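Long-range contacts in ferrichrome ABC transporter substrate-binding protein (Staphylococcus pseudintermedius, PDB 5FLY), which probably captures ferrichrome-type iron siderophores outside the cell membrane and delivers them to an ABC transporter for uptake: residues T221-D226 / A249-S254; K6-K11 / P102-D107; D24-V29 / K81-I86; V47-Q52 / K64-V69. All coordinates share one frame; numbering follows the deposited sequence.

Interaction 1 of 4, residues T221-D226 / A249-S254; sequences TAKAKD and AFNVDS
Asn251 carries CG anti to its carbonyl carbon (chi1 -57°) and Thr221 sets OG1 the same way (chi1 -62°), and the two side chains lie side by side, pointing in one direction from a pair of parallel strands at the edge of a mixed five-stranded sheet. Asn251 OD1 comes within 3.4 Å of Thr221 CB; its hydrogen bond, however, goes to Gln233 NE2. The ND2 branch turns to the aliphatic run of Lys223, whose chain crosses it obliquely and then bends back so that NZ bonds to Ala224 O and Ala227 O.

On the other face of the sheet Val252 CG2 meets Ala222 CB at 3.9 Å, while helix 262-278 packs on Val252 and Phe250. The backbones are joined in parallel register: Thr221 N gives to Phe250 O, Val252 N to Thr221 O at 2.8 Å, and Lys223 N to Val252 O. Where strand 249-253 ends, Asp253 occupies the N-cap position of the helix that follows, OD1 bonding to Ser255 OG. The strand pairing still reaches one residue into that helix, because Ser254 N bonds Lys223 O at 2.9 Å from well above the carbonyl plane. A water ties off this end, accepting from Lys225 N at 2.8 Å and donating to Asp253 OD1 at 2.9 Å.

Interaction 2 of 4, residues K6-K11 / P102-D107; sequences KAFNLK and PTIAFD
Phe8 and Ile104 cross at about a right angle, and Ile104 CD1 sits over one face of the Phe8 ring in a CH-pi contact, 4.2 Å from its centroid and 27° off the normal. With its CB directed at strand 103-106, Phe8 holds CG anti to the backbone N (chi1 177°). The Phe106 side chain also crosses that of Phe8 at about a right angle; the ring planes stand at 75°, an oblique pairing that brings CZ of Phe8 to 3.9 Å from CZ of Phe106.

Leu10 fills the next position along. Its CD1 approaches the Phe106 ring obliquely, 3.5 Å from CD1 of that residue, while its chain slides past Ile104 in the opposite direction, with Leu10 CD1 3.9 Å from Ile104 CG2. Leu10 CD2 rests against Ala105 O. Ile104 CG2 thus has three neighbours: Leu10 CD1, Phe8 CE2 at 3.9 Å, and one face of the Phe106 ring, over which it lies offset toward the rim.

No direct hydrogen bond joins the two segments, whose strand axes stay 8.2 Å apart. At the Lys11 end a water bridges them, donating to Lys11 O at 2.7 Å and to Asp107 O. Helix 113-124 closes over the apolar cluster through Ala119, Met120 and Ile123, and Tyr35 stacks on Phe106. The antiparallel hairpin 5-12/15-22 thus packs through its side chains against the outermost strand 103-106 of the parallel sheet, within an alpha/beta lobe of a class III solute-binding protein.

Interaction 3 of 4, residues D24-V29 / K81-I86; sequences DPKRIV and KPDLII
Asp83 reaches two successive backbone nitrogens, of Lys26 and Arg27, in the loop before strand 28-30: OD2 accepts from Lys26 N at 2.8 Å through its syn lone pair, almost straight at 173°, and OD1 takes Arg27 N at 2.9 Å from above the carboxylate plane. Chi1 of 63° puts CG between the backbone N and carbonyl carbon of Asp83, from where the two oxygens reach these N-H groups. With one donor on each oxygen, the carboxylate's rotation should be restricted. Separately, Asp83 N bonds to Arg27 O at 2.8 Å.

Beyond this point the contact is tight and apolar. Parallel pairing continues with Val29 N to Leu84 O and Ile86 N to Val29 O. On one face Pro25 lies beside Leu84, pointing the same way, its CG 4.0 Å from Leu84 CD2, and Ile28 CG2 packs against Ile86 CG1. On the other face Val29 CG2 meets Pro82 CB at 3.8 Å.

The loop side, around Lys26, Arg27 and Lys81, is looser and more exposed to solvent. Arg27 NE makes a weak bond to Lys81 O, 3.2 Å away at the edge of the guanidinium, while its NH2 bonds to Leu80 O. Lys26 and Lys81 run their chains out from the contact, and Lys26 NZ forms a salt bridge with Asp24 OD2.

Lys81 follows helix 74-79 closely. Within the parallel sheet, strand 28-30 has 46-50 on its other side and strand 84-88 has 103-106, while from hairpin strand 15-22 Ile21 touches Leu84 and Pro22 touches Asp83.

Interaction 4 of 4, residues V47-Q52 / K64-V69; sequences VGVSDQ and KDVDKV
Val49 O accepts the shortest polar bond here, from Val69 N at 2.8 Å, with the CA of Lys68 also approaching at 3.2 Å. Two further backbone bonds continue the parallel pairing, Val49 N to Asp67 O and Asp51 N to Val69 O. Ahead of them a water fills in, donating to Val47 O and accepting from Asp67 N at 2.9 Å.

Val49 and Lys68 lie side by side on one face, pointing the same way. With chi1 at 64°, CG1 of Val49 sits between its backbone N and carbonyl carbon, 3.6 Å from Lys68 CD and 3.8 Å from Val66 CG1. The Lys68 chain bends at chi2 and chi4, and NZ bonds to Val66 O and Phe63 O. Gly48, which has no side chain, lets Val69 CG2 come to 4.3 Å from its CA. Asp67 points its carboxylate elsewhere, to a salt bridge with Lys76.

Beyond the pairing, Ser50 OG accepts from Gln52 N in an ST turn as the strand gives way to a 3-10 turn. Strands 46-50 and 68-69, with helix 57-62 between them, make up a beta-alpha-beta unit at the edge of the parallel sheet.

How the interactions relate
Interactions 2, 3 and 4 all reach one parallel sheet, whose order 68-69, 46-50, 28-30, 84-88, 103-106 places interaction 3 at its middle. Interaction 3 touches interaction 2 through Pro102 O to Ile85 N and Ile104 N to Ile85 O, each 2.9 Å, and interaction 4 through Ile28 O to Val47 N at 2.8 Å; either pair of centres is 13 Å apart. Interaction 1 belongs to the second sheet, its centre about 34 Å from that of interaction 2. The bound polyether lies between these lobes: the side chains of Ser254, Phe106 and Ser50 are about 7, 9 and 9 Å from it, consistent with a siderophore cleft there.

Interaction 1 of 4, residues T221-D226 / A249-S254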
loop_
_atom_site.group_PDB
_atom_site.type_symbol
_atom_site.label_atom_id
_atom_site.label_comp_id
_atom_site.label_asym_id
_atom_site.label_seq_id
_atom_site.Cartn_x
_atom_site.Cartn_y
_atom_site.Cartn_z
ATOM N N THR A 221 -2.142 -12.945 8.752
ATOM C CA THR A 221 -3.524 -12.484 8.654
ATOM C C THR A 221 -3.649 -11.025 9.093
ATOM O O THR A 221 -3.391 -10.676 10.244
ATOM C CB THR A 221 -4.465 -13.355 9.493
ATOM O OG1 THR A 221 -4.422 -14.688 8.983
ATOM C CG2 THR A 221 -5.917 -12.830 9.441
ATOM N N ALA A 222 -4.043 -10.185 8.147
ATOM C CA ALA A 222 -4.332 -8.788 8.423
ATOM C C ALA A 222 -5.780 -8.666 8.853
ATOM O O ALA A 222 -6.673 -9.100 8.128
ATOM C CB ALA A 222 -4.065 -7.936 7.212
ATOM N N LYS A 223 -6.001 -8.111 10.037
ATOM C CA LYS A 223 -7.353 -7.954 10.564
ATOM C C LYS A 223 -7.444 -6.742 11.466
ATOM O O LYS A 223 -6.430 -6.207 11.932
ATOM C CB LYS A 223 -7.788 -9.199 11.335
ATOM C CG LYS A 223 -6.926 -9.503 12.562
ATOM C CD LYS A 223 -7.437 -10.725 13.329
ATOM C CE LYS A 223 -8.737 -10.424 14.068
ATOM N NZ LYS A 223 -8.532 -9.528 15.233
ATOM N N ALA A 224 -8.670 -6.299 11.699
ATOM C CA ALA A 224 -8.886 -5.203 12.633
ATOM C C ALA A 224 -8.575 -5.640 14.051
ATOM O O ALA A 224 -8.881 -6.748 14.463
ATOM C CB ALA A 224 -10.308 -4.699 12.544
ATOM N N LYS A 225 -7.978 -4.733 14.811
ATOM C CA LYS A 225 -7.608 -5.022 16.187
ATOM C C LYS A 225 -8.834 -5.388 17.023
ATOM O O LYS A 225 -8.753 -6.249 17.897
ATOM C CB LYS A 225 -6.886 -3.812 16.784
ATOM C CG LYS A 225 -5.728 -4.149 17.700
ATOM C CD LYS A 225 -4.855 -2.910 17.906
ATOM C CE LYS A 225 -3.697 -3.160 18.859
ATOM N NZ LYS A 225 -2.787 -1.974 18.901
ATOM N N ASP A 226 -9.976 -4.764 16.732
ATOM C CA ASP A 226 -11.188 -4.965 17.535
ATOM C C ASP A 226 -12.089 -6.100 17.026
ATOM O O ASP A 226 -13.152 -6.361 17.598
ATOM C CB ASP A 226 -11.995 -3.659 17.614
ATOM C CG ASP A 226 -12.615 -3.249 16.274
ATOM O OD1 ASP A 226 -12.169 -3.744 15.216
ATOM O OD2 ASP A 226 -13.552 -2.415 16.285
ATOM N N ALA A 249 2.391 -18.638 12.027
ATOM C CA ALA A 249 1.201 -17.892 11.627
ATOM C C ALA A 249 0.938 -16.812 12.661
ATOM O O ALA A 249 0.897 -17.091 13.857
ATOM C CB ALA A 249 -0.014 -18.826 11.474
ATOM N N PHE A 250 0.790 -15.571 12.209
ATOM C CA PHE A 250 0.507 -14.472 13.126
ATOM C C PHE A 250 -0.366 -13.432 12.456
ATOM O O PHE A 250 -0.478 -13.395 11.229
ATOM C CB PHE A 250 1.801 -13.824 13.675
ATOM C CG PHE A 250 2.714 -13.217 12.629
ATOM C CD1 PHE A 250 3.728 -13.968 12.041
ATOM C CD2 PHE A 250 2.598 -11.878 12.272
ATOM C CE1 PHE A 250 4.587 -13.394 11.100
ATOM C CE2 PHE A 250 3.449 -11.308 11.343
ATOM C CZ PHE A 250 4.444 -12.069 10.757
ATOM N N ASN A 251 -1.008 -12.623 13.290
ATOM C CA ASN A 251 -1.872 -11.546 12.833
ATOM C C ASN A 251 -1.168 -10.208 12.845
ATOM O O ASN A 251 -0.278 -9.954 13.671
ATOM C CB ASN A 251 -3.119 -11.424 13.708
ATOM C CG ASN A 251 -3.929 -12.704 13.770
ATOM O OD1 ASN A 251 -3.943 -13.487 12.835
ATOM N ND2 ASN A 251 -4.634 -12.897 14.875
ATOM N N VAL A 252 -1.581 -9.346 11.929
ATOM C CA VAL A 252 -1.162 -7.949 11.950
ATOM C C VAL A 252 -2.387 -7.028 11.864
ATOM O O VAL A 252 -3.456 -7.448 11.450
ATOM C CB VAL A 252 -0.194 -7.625 10.795
ATOM C CG1 VAL A 252 1.084 -8.474 10.883
ATOM C CG2 VAL A 252 -0.875 -7.841 9.455
ATOM N N ASP A 253 -2.193 -5.760 12.233
ATOM C CA ASP A 253 -3.241 -4.741 12.278
ATOM C C ASP A 253 -3.509 -4.195 10.883
ATOM O O ASP A 253 -2.692 -3.454 10.345
ATOM C CB ASP A 253 -2.814 -3.611 13.229
ATOM C CG ASP A 253 -3.883 -2.549 13.420
ATOM O OD1 ASP A 253 -4.752 -2.360 12.548
ATOM O OD2 ASP A 253 -3.827 -1.864 14.462
ATOM N N SER A 254 -4.653 -4.547 10.297
ATOM C CA SER A 254 -4.907 -4.181 8.913
ATOM C C SER A 254 -4.935 -2.666 8.697
ATOM O O SER A 254 -4.489 -2.209 7.653
ATOM C CB SER A 254 -6.210 -4.816 8.417
ATOM O OG SER A 254 -7.291 -4.498 9.251
HETATM O O HOH W 1 -2.242 -16.032 10.123
HETATM O O HOH W 2 -7.412 -2.188 13.712
#

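Interaction 2 of 4, residues K6-K11 / P102-D107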
loop_
_atom_site.group_PDB
_atom_site.type_symbol
_atom_site.label_atom_id
_atom_site.label_comp_id
_atom_site.label_asym_id
_atom_site.label_seq_id
_atom_site.Cartn_x
_atom_site.Cartn_y
_atom_site.Cartn_z
ATOM N N LYS A 6 4.594 22.088 -15.929
ATOM C CA LYS A 6 5.425 21.007 -16.452
ATOM C C LYS A 6 4.527 19.835 -16.818
ATOM O O LYS A 6 3.413 19.705 -16.302
ATOM C CB LYS A 6 6.470 20.562 -15.435
ATOM C CG LYS A 6 5.861 19.901 -14.201
ATOM C CD LYS A 6 6.886 19.608 -13.117
ATOM C CE LYS A 6 6.190 19.208 -11.821
ATOM N NZ LYS A 6 7.047 19.413 -10.643
ATOM N N ALA A 7 5.012 18.978 -17.703
ATOM C CA ALA A 7 4.261 17.785 -18.070
ATOM C C ALA A 7 4.609 16.653 -17.117
ATOM O O ALA A 7 5.780 16.299 -16.970
ATOM C CB ALA A 7 4.556 17.391 -19.509
ATOM N N PHE A 8 3.594 16.112 -16.445
ATOM C CA PHE A 8 3.745 14.879 -15.693
ATOM C C PHE A 8 3.366 13.726 -16.607
ATOM O O PHE A 8 2.289 13.724 -17.179
ATOM C CB PHE A 8 2.878 14.881 -14.446
ATOM C CG PHE A 8 2.946 13.606 -13.696
ATOM C CD1 PHE A 8 4.028 13.350 -12.871
ATOM C CD2 PHE A 8 1.965 12.642 -13.837
ATOM C CE1 PHE A 8 4.119 12.172 -12.179
ATOM C CE2 PHE A 8 2.053 11.456 -13.165
ATOM C CZ PHE A 8 3.130 11.216 -12.322
ATOM N N ASN A 9 4.266 12.764 -16.760
ATOM C CA ASN A 9 4.034 11.644 -17.661
ATOM C C ASN A 9 3.399 10.470 -16.939
ATOM O O ASN A 9 4.087 9.658 -16.323
ATOM C CB ASN A 9 5.351 11.240 -18.306
ATOM C CG ASN A 9 5.983 12.381 -19.070
ATOM O OD1 ASN A 9 5.316 13.053 -19.856
ATOM N ND2 ASN A 9 7.266 12.626 -18.824
ATOM N N LEU A 10 2.077 10.392 -17.004
ATOM C CA LEU A 10 1.327 9.353 -16.309
ATOM C C LEU A 10 1.298 8.053 -17.102
ATOM O O LEU A 10 0.935 8.055 -18.271
ATOM C CB LEU A 10 -0.103 9.835 -16.051
ATOM C CG LEU A 10 -1.075 8.873 -15.366
ATOM C CD1 LEU A 10 -0.610 8.567 -13.945
ATOM C CD2 LEU A 10 -2.479 9.442 -15.371
ATOM N N LYS A 11 1.674 6.949 -16.463
ATOM C CA LYS A 11 1.543 5.636 -17.079
ATOM C C LYS A 11 0.096 5.177 -17.058
ATOM O O LYS A 11 -0.508 5.106 -15.992
ATOM C CB LYS A 11 2.405 4.602 -16.359
ATOM C CG LYS A 11 3.868 4.963 -16.299
ATOM C CD LYS A 11 4.669 3.879 -15.591
ATOM C CE LYS A 11 5.796 3.397 -16.484
ATOM N NZ LYS A 11 6.515 2.207 -15.928
ATOM N N PRO A 102 -5.911 20.917 -12.657
ATOM C CA PRO A 102 -5.159 19.779 -13.204
ATOM C C PRO A 102 -5.290 18.568 -12.294
ATOM O O PRO A 102 -5.078 18.686 -11.083
ATOM C CB PRO A 102 -3.725 20.302 -13.250
ATOM C CG PRO A 102 -3.889 21.763 -13.469
ATOM C CD PRO A 102 -5.120 22.160 -12.704
ATOM N N THR A 103 -5.659 17.431 -12.876
ATOM C CA THR A 103 -5.998 16.234 -12.118
ATOM C C THR A 103 -5.206 15.044 -12.644
ATOM O O THR A 103 -5.239 14.748 -13.848
ATOM C CB THR A 103 -7.515 15.930 -12.191
ATOM O OG1 THR A 103 -8.253 16.947 -11.489
ATOM C CG2 THR A 103 -7.837 14.562 -11.572
ATOM N N ILE A 104 -4.475 14.390 -11.742
ATOM C CA ILE A 104 -3.825 13.111 -12.032
ATOM C C ILE A 104 -4.623 11.996 -11.383
ATOM O O ILE A 104 -4.653 11.852 -10.152
ATOM C CB ILE A 104 -2.370 13.044 -11.534
ATOM C CG1 ILE A 104 -1.568 14.247 -12.039
ATOM C CG2 ILE A 104 -1.703 11.792 -12.015
ATOM C CD1 ILE A 104 -0.265 14.414 -11.338
ATOM N N ALA A 105 -5.279 11.216 -12.235
ATOM C CA ALA A 105 -6.070 10.082 -11.808
ATOM C C ALA A 105 -5.278 8.809 -12.078
ATOM O O ALA A 105 -5.319 8.217 -13.159
ATOM C CB ALA A 105 -7.390 10.072 -12.514
ATOM N N PHE A 106 -4.519 8.415 -11.070
ATOM C CA PHE A 106 -3.620 7.285 -11.199
ATOM C C PHE A 106 -4.324 5.960 -11.444
ATOM O O PHE A 106 -5.287 5.606 -10.757
ATOM C CB PHE A 106 -2.777 7.140 -9.941
ATOM C CG PHE A 106 -1.604 8.084 -9.874
ATOM C CD1 PHE A 106 -0.423 7.780 -10.529
ATOM C CD2 PHE A 106 -1.686 9.258 -9.146
ATOM C CE1 PHE A 106 0.659 8.654 -10.479
ATOM C CE2 PHE A 106 -0.614 10.116 -9.070
ATOM C CZ PHE A 106 0.559 9.819 -9.752
ATOM N N ASP A 107 -3.789 5.235 -12.420
ATOM C CA ASP A 107 -4.046 3.799 -12.590
ATOM C C ASP A 107 -3.048 3.126 -11.654
ATOM O O ASP A 107 -1.884 2.909 -12.008
ATOM C CB ASP A 107 -3.868 3.373 -14.060
ATOM C CG ASP A 107 -4.351 1.938 -14.366
ATOM O OD1 ASP A 107 -4.563 1.069 -13.495
ATOM O OD2 ASP A 107 -4.479 1.669 -15.562
HETATM O O HOH W 3 -1.113 5.346 -13.418
#

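Interaction 3 of 4, residues D24-V29 / K81-I86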
loop_
_atom_site.group_PDB
_atom_site.type_symbol
_atom_site.label_atom_id
_atom_site.label_comp_id
_atom_site.label_asym_id
_atom_site.label_seq_id
_atom_site.Cartn_x
_atom_site.Cartn_y
_atom_site.Cartn_z
ATOM N N ASP A 24 5.646 23.945 -9.549
ATOM C CA ASP A 24 5.688 23.883 -8.093
ATOM C C ASP A 24 4.282 23.941 -7.507
ATOM O O ASP A 24 3.762 25.024 -7.231
ATOM C CB ASP A 24 6.532 25.029 -7.561
ATOM C CG ASP A 24 6.673 25.021 -6.034
ATOM O OD1 ASP A 24 6.429 23.979 -5.364
ATOM O OD2 ASP A 24 7.083 26.081 -5.513
ATOM N N PRO A 25 3.651 22.771 -7.318
ATOM C CA PRO A 25 2.277 22.763 -6.818
ATOM C C PRO A 25 2.178 23.358 -5.409
ATOM O O PRO A 25 2.917 22.963 -4.515
ATOM C CB PRO A 25 1.904 21.273 -6.829
ATOM C CG PRO A 25 2.847 20.644 -7.797
ATOM C CD PRO A 25 4.120 21.424 -7.670
ATOM N N LYS A 26 1.269 24.310 -5.251
ATOM C CA LYS A 26 1.110 25.071 -4.018
ATOM C C LYS A 26 -0.106 24.637 -3.199
ATOM O O LYS A 26 -0.174 24.928 -2.012
ATOM C CB LYS A 26 0.977 26.571 -4.331
ATOM C CG LYS A 26 2.191 27.178 -5.026
ATOM C CD LYS A 26 3.447 27.058 -4.191
ATOM C CE LYS A 26 4.537 27.982 -4.726
ATOM N NZ LYS A 26 5.807 27.870 -3.933
ATOM N N ARG A 27 -1.065 23.960 -3.832
ATOM C CA ARG A 27 -2.324 23.623 -3.175
ATOM C C ARG A 27 -2.834 22.303 -3.734
ATOM O O ARG A 27 -3.694 22.277 -4.598
ATOM C CB ARG A 27 -3.372 24.730 -3.366
ATOM C CG ARG A 27 -2.981 26.071 -2.761
ATOM C CD ARG A 27 -4.132 27.071 -2.816
ATOM N NE ARG A 27 -5.248 26.657 -1.977
ATOM C CZ ARG A 27 -5.285 26.783 -0.655
ATOM N NH1 ARG A 27 -4.254 27.307 -0.018
ATOM N NH2 ARG A 27 -6.339 26.359 0.029
ATOM N N ILE A 28 -2.293 21.212 -3.206
ATOM C CA ILE A 28 -2.627 19.868 -3.661
ATOM C C ILE A 28 -3.743 19.299 -2.812
ATOM O O ILE A 28 -3.698 19.385 -1.589
ATOM C CB ILE A 28 -1.424 18.909 -3.578
ATOM C CG1 ILE A 28 -0.213 19.497 -4.290
ATOM C CG2 ILE A 28 -1.780 17.538 -4.176
ATOM C CD1 ILE A 28 1.018 18.595 -4.251
ATOM N N VAL A 29 -4.753 18.730 -3.457
ATOM C CA VAL A 29 -5.755 17.940 -2.759
ATOM C C VAL A 29 -5.542 16.501 -3.160
ATOM O O VAL A 29 -5.583 16.180 -4.341
ATOM C CB VAL A 29 -7.182 18.404 -3.092
ATOM C CG1 VAL A 29 -8.230 17.397 -2.573
ATOM C CG2 VAL A 29 -7.400 19.808 -2.528
ATOM N N LYS A 81 -9.725 25.458 -3.459
ATOM C CA LYS A 81 -8.996 26.131 -4.531
ATOM C C LYS A 81 -7.653 25.474 -4.849
ATOM O O LYS A 81 -6.606 26.130 -4.821
ATOM C CB LYS A 81 -8.775 27.598 -4.163
ATOM C CG LYS A 81 -10.050 28.331 -3.779
ATOM C CD LYS A 81 -11.074 28.334 -4.912
ATOM C CE LYS A 81 -12.321 29.125 -4.526
ATOM N NZ LYS A 81 -11.985 30.525 -4.156
ATOM N N PRO A 82 -7.677 24.178 -5.169
ATOM C CA PRO A 82 -6.455 23.441 -5.492
ATOM C C PRO A 82 -5.792 23.910 -6.789
ATOM O O PRO A 82 -6.493 24.427 -7.665
ATOM C CB PRO A 82 -6.949 21.994 -5.646
ATOM C CG PRO A 82 -8.388 22.123 -6.023
ATOM C CD PRO A 82 -8.888 23.352 -5.351
ATOM N N ASP A 83 -4.481 23.742 -6.910
ATOM C CA ASP A 83 -3.845 23.879 -8.221
ATOM C C ASP A 83 -3.471 22.505 -8.787
ATOM O O ASP A 83 -2.998 22.407 -9.918
ATOM C CB ASP A 83 -2.630 24.826 -8.167
ATOM C CG ASP A 83 -1.498 24.351 -7.266
ATOM O OD1 ASP A 83 -1.602 23.320 -6.573
ATOM O OD2 ASP A 83 -0.464 25.072 -7.258
ATOM N N LEU A 84 -3.750 21.449 -8.024
ATOM C CA LEU A 84 -3.485 20.083 -8.450
ATOM C C LEU A 84 -4.336 19.147 -7.611
ATOM O O LEU A 84 -4.385 19.290 -6.386
ATOM C CB LEU A 84 -1.989 19.735 -8.300
ATOM C CG LEU A 84 -1.587 18.298 -8.642
ATOM C CD1 LEU A 84 -1.813 17.993 -10.108
ATOM C CD2 LEU A 84 -0.119 18.041 -8.277
ATOM N N ILE A 85 -4.982 18.180 -8.275
ATOM C CA ILE A 85 -5.790 17.159 -7.615
ATOM C C ILE A 85 -5.236 15.782 -7.956
ATOM O O ILE A 85 -4.912 15.537 -9.105
ATOM C CB ILE A 85 -7.261 17.242 -8.057
ATOM C CG1 ILE A 85 -7.848 18.615 -7.693
ATOM C CG2 ILE A 85 -8.074 16.111 -7.445
ATOM C CD1 ILE A 85 -9.141 18.937 -8.417
ATOM N N ILE A 86 -5.086 14.923 -6.943
ATOM C CA ILE A 86 -4.597 13.559 -7.104
ATOM C C ILE A 86 -5.702 12.597 -6.721
ATOM O O ILE A 86 -6.259 12.696 -5.642
ATOM C CB ILE A 86 -3.359 13.252 -6.207
ATOM C CG1 ILE A 86 -2.286 14.331 -6.344
ATOM C CG2 ILE A 86 -2.801 11.844 -6.505
ATOM C CD1 ILE A 86 -1.718 14.467 -7.717
#

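Interaction 4 of 4, residues V47-Q52 / K64-V69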
loop_
_atom_site.group_PDB
_atom_site.type_symbol
_atom_site.label_atom_id
_atom_site.label_comp_id
_atom_site.label_asym_id
_atom_site.label_seq_id
_atom_site.Cartn_x
_atom_site.Cartn_y
_atom_site.Cartn_z
ATOM N N VAL A 47 -3.294 20.720 0.842
ATOM C CA VAL A 47 -4.341 21.502 1.491
ATOM C C VAL A 47 -5.633 20.723 1.721
ATOM O O VAL A 47 -6.544 21.216 2.367
ATOM C CB VAL A 47 -4.682 22.782 0.686
ATOM C CG1 VAL A 47 -3.484 23.732 0.653
ATOM C CG2 VAL A 47 -5.148 22.447 -0.731
ATOM N N GLY A 48 -5.730 19.509 1.192
ATOM C CA GLY A 48 -6.885 18.662 1.458
ATOM C C GLY A 48 -6.466 17.230 1.265
ATOM O O GLY A 48 -5.630 16.954 0.409
ATOM N N VAL A 49 -7.022 16.327 2.063
ATOM C CA VAL A 49 -6.690 14.910 1.936
ATOM C C VAL A 49 -7.932 14.063 2.225
ATOM O O VAL A 49 -8.764 14.417 3.066
ATOM C CB VAL A 49 -5.507 14.520 2.877
ATOM C CG1 VAL A 49 -5.873 14.685 4.347
ATOM C CG2 VAL A 49 -5.025 13.104 2.579
ATOM N N SER A 50 -8.052 12.952 1.507
ATOM C CA SER A 50 -9.127 11.993 1.748
ATOM C C SER A 50 -9.298 11.700 3.231
ATOM O O SER A 50 -8.309 11.501 3.949
ATOM C CB SER A 50 -8.850 10.690 1.013
ATOM O OG SER A 50 -9.749 9.688 1.449
ATOM N N ASP A 51 -10.541 11.647 3.697
ATOM C CA ASP A 51 -10.757 11.367 5.105
ATOM C C ASP A 51 -10.404 9.909 5.424
ATOM O O ASP A 51 -10.386 9.522 6.595
ATOM C CB ASP A 51 -12.197 11.704 5.538
ATOM C CG ASP A 51 -13.258 10.895 4.812
ATOM O OD1 ASP A 51 -12.954 9.856 4.199
ATOM O OD2 ASP A 51 -14.431 11.319 4.889
ATOM N N GLN A 52 -10.094 9.109 4.401
ATOM C CA GLN A 52 -9.687 7.729 4.646
ATOM C C GLN A 52 -8.355 7.648 5.386
ATOM O O GLN A 52 -8.058 6.631 6.005
ATOM C CB GLN A 52 -9.591 6.945 3.334
ATOM C CG GLN A 52 -10.935 6.606 2.737
ATOM C CD GLN A 52 -10.799 5.691 1.534
ATOM O OE1 GLN A 52 -10.622 4.469 1.671
ATOM N NE2 GLN A 52 -10.870 6.274 0.350
ATOM N N LYS A 64 -2.995 15.702 10.845
ATOM C CA LYS A 64 -3.848 16.305 11.870
ATOM C C LYS A 64 -4.274 17.728 11.513
ATOM O O LYS A 64 -5.372 18.149 11.852
ATOM C CB LYS A 64 -3.140 16.315 13.229
ATOM C CG LYS A 64 -3.124 14.966 13.931
ATOM C CD LYS A 64 -2.301 14.995 15.232
ATOM C CE LYS A 64 -2.860 15.987 16.253
ATOM N NZ LYS A 64 -4.277 15.705 16.625
ATOM N N ASP A 65 -3.409 18.468 10.828
ATOM C CA ASP A 65 -3.704 19.869 10.542
ATOM C C ASP A 65 -4.067 20.106 9.078
ATOM O O ASP A 65 -4.000 21.236 8.596
ATOM C CB ASP A 65 -2.515 20.731 10.956
ATOM C CG ASP A 65 -2.238 20.655 12.459
ATOM O OD1 ASP A 65 -3.205 20.730 13.252
ATOM O OD2 ASP A 65 -1.057 20.515 12.848
ATOM N N VAL A 66 -4.470 19.041 8.388
ATOM C CA VAL A 66 -4.925 19.132 6.998
ATOM C C VAL A 66 -6.421 18.848 6.898
ATOM O O VAL A 66 -6.926 17.881 7.484
ATOM C CB VAL A 66 -4.158 18.145 6.080
ATOM C CG1 VAL A 66 -4.642 18.252 4.647
ATOM C CG2 VAL A 66 -2.671 18.396 6.151
ATOM N N ASP A 67 -7.130 19.692 6.153
ATOM C CA ASP A 67 -8.552 19.485 5.908
ATOM C C ASP A 67 -8.839 18.119 5.307
ATOM O O ASP A 67 -8.155 17.684 4.368
ATOM C CB ASP A 67 -9.102 20.554 4.972
ATOM C CG ASP A 67 -9.624 21.769 5.718
ATOM O OD1 ASP A 67 -9.156 22.020 6.856
ATOM O OD2 ASP A 67 -10.505 22.463 5.167
ATOM N N LYS A 68 -9.866 17.466 5.832
ATOM C CA LYS A 68 -10.261 16.144 5.370
ATOM C C LYS A 68 -11.401 16.267 4.380
ATOM O O LYS A 68 -12.288 17.118 4.546
ATOM C CB LYS A 68 -10.686 15.246 6.536
ATOM C CG LYS A 68 -9.630 15.075 7.619
ATOM C CD LYS A 68 -8.302 14.627 7.045
ATOM C CE LYS A 68 -7.311 14.281 8.130
ATOM N NZ LYS A 68 -7.182 15.306 9.196
ATOM N N VAL A 69 -11.378 15.415 3.362
ATOM C CA VAL A 69 -12.376 15.458 2.292
ATOM C C VAL A 69 -13.113 14.125 2.153
ATOM O O VAL A 69 -12.499 13.062 2.135
ATOM C CB VAL A 69 -11.716 15.817 0.942
ATOM C CG1 VAL A 69 -12.771 16.013 -0.138
ATOM C CG2 VAL A 69 -10.869 17.069 1.080
HETATM O O HOH W 4 -6.045 22.119 5.097
#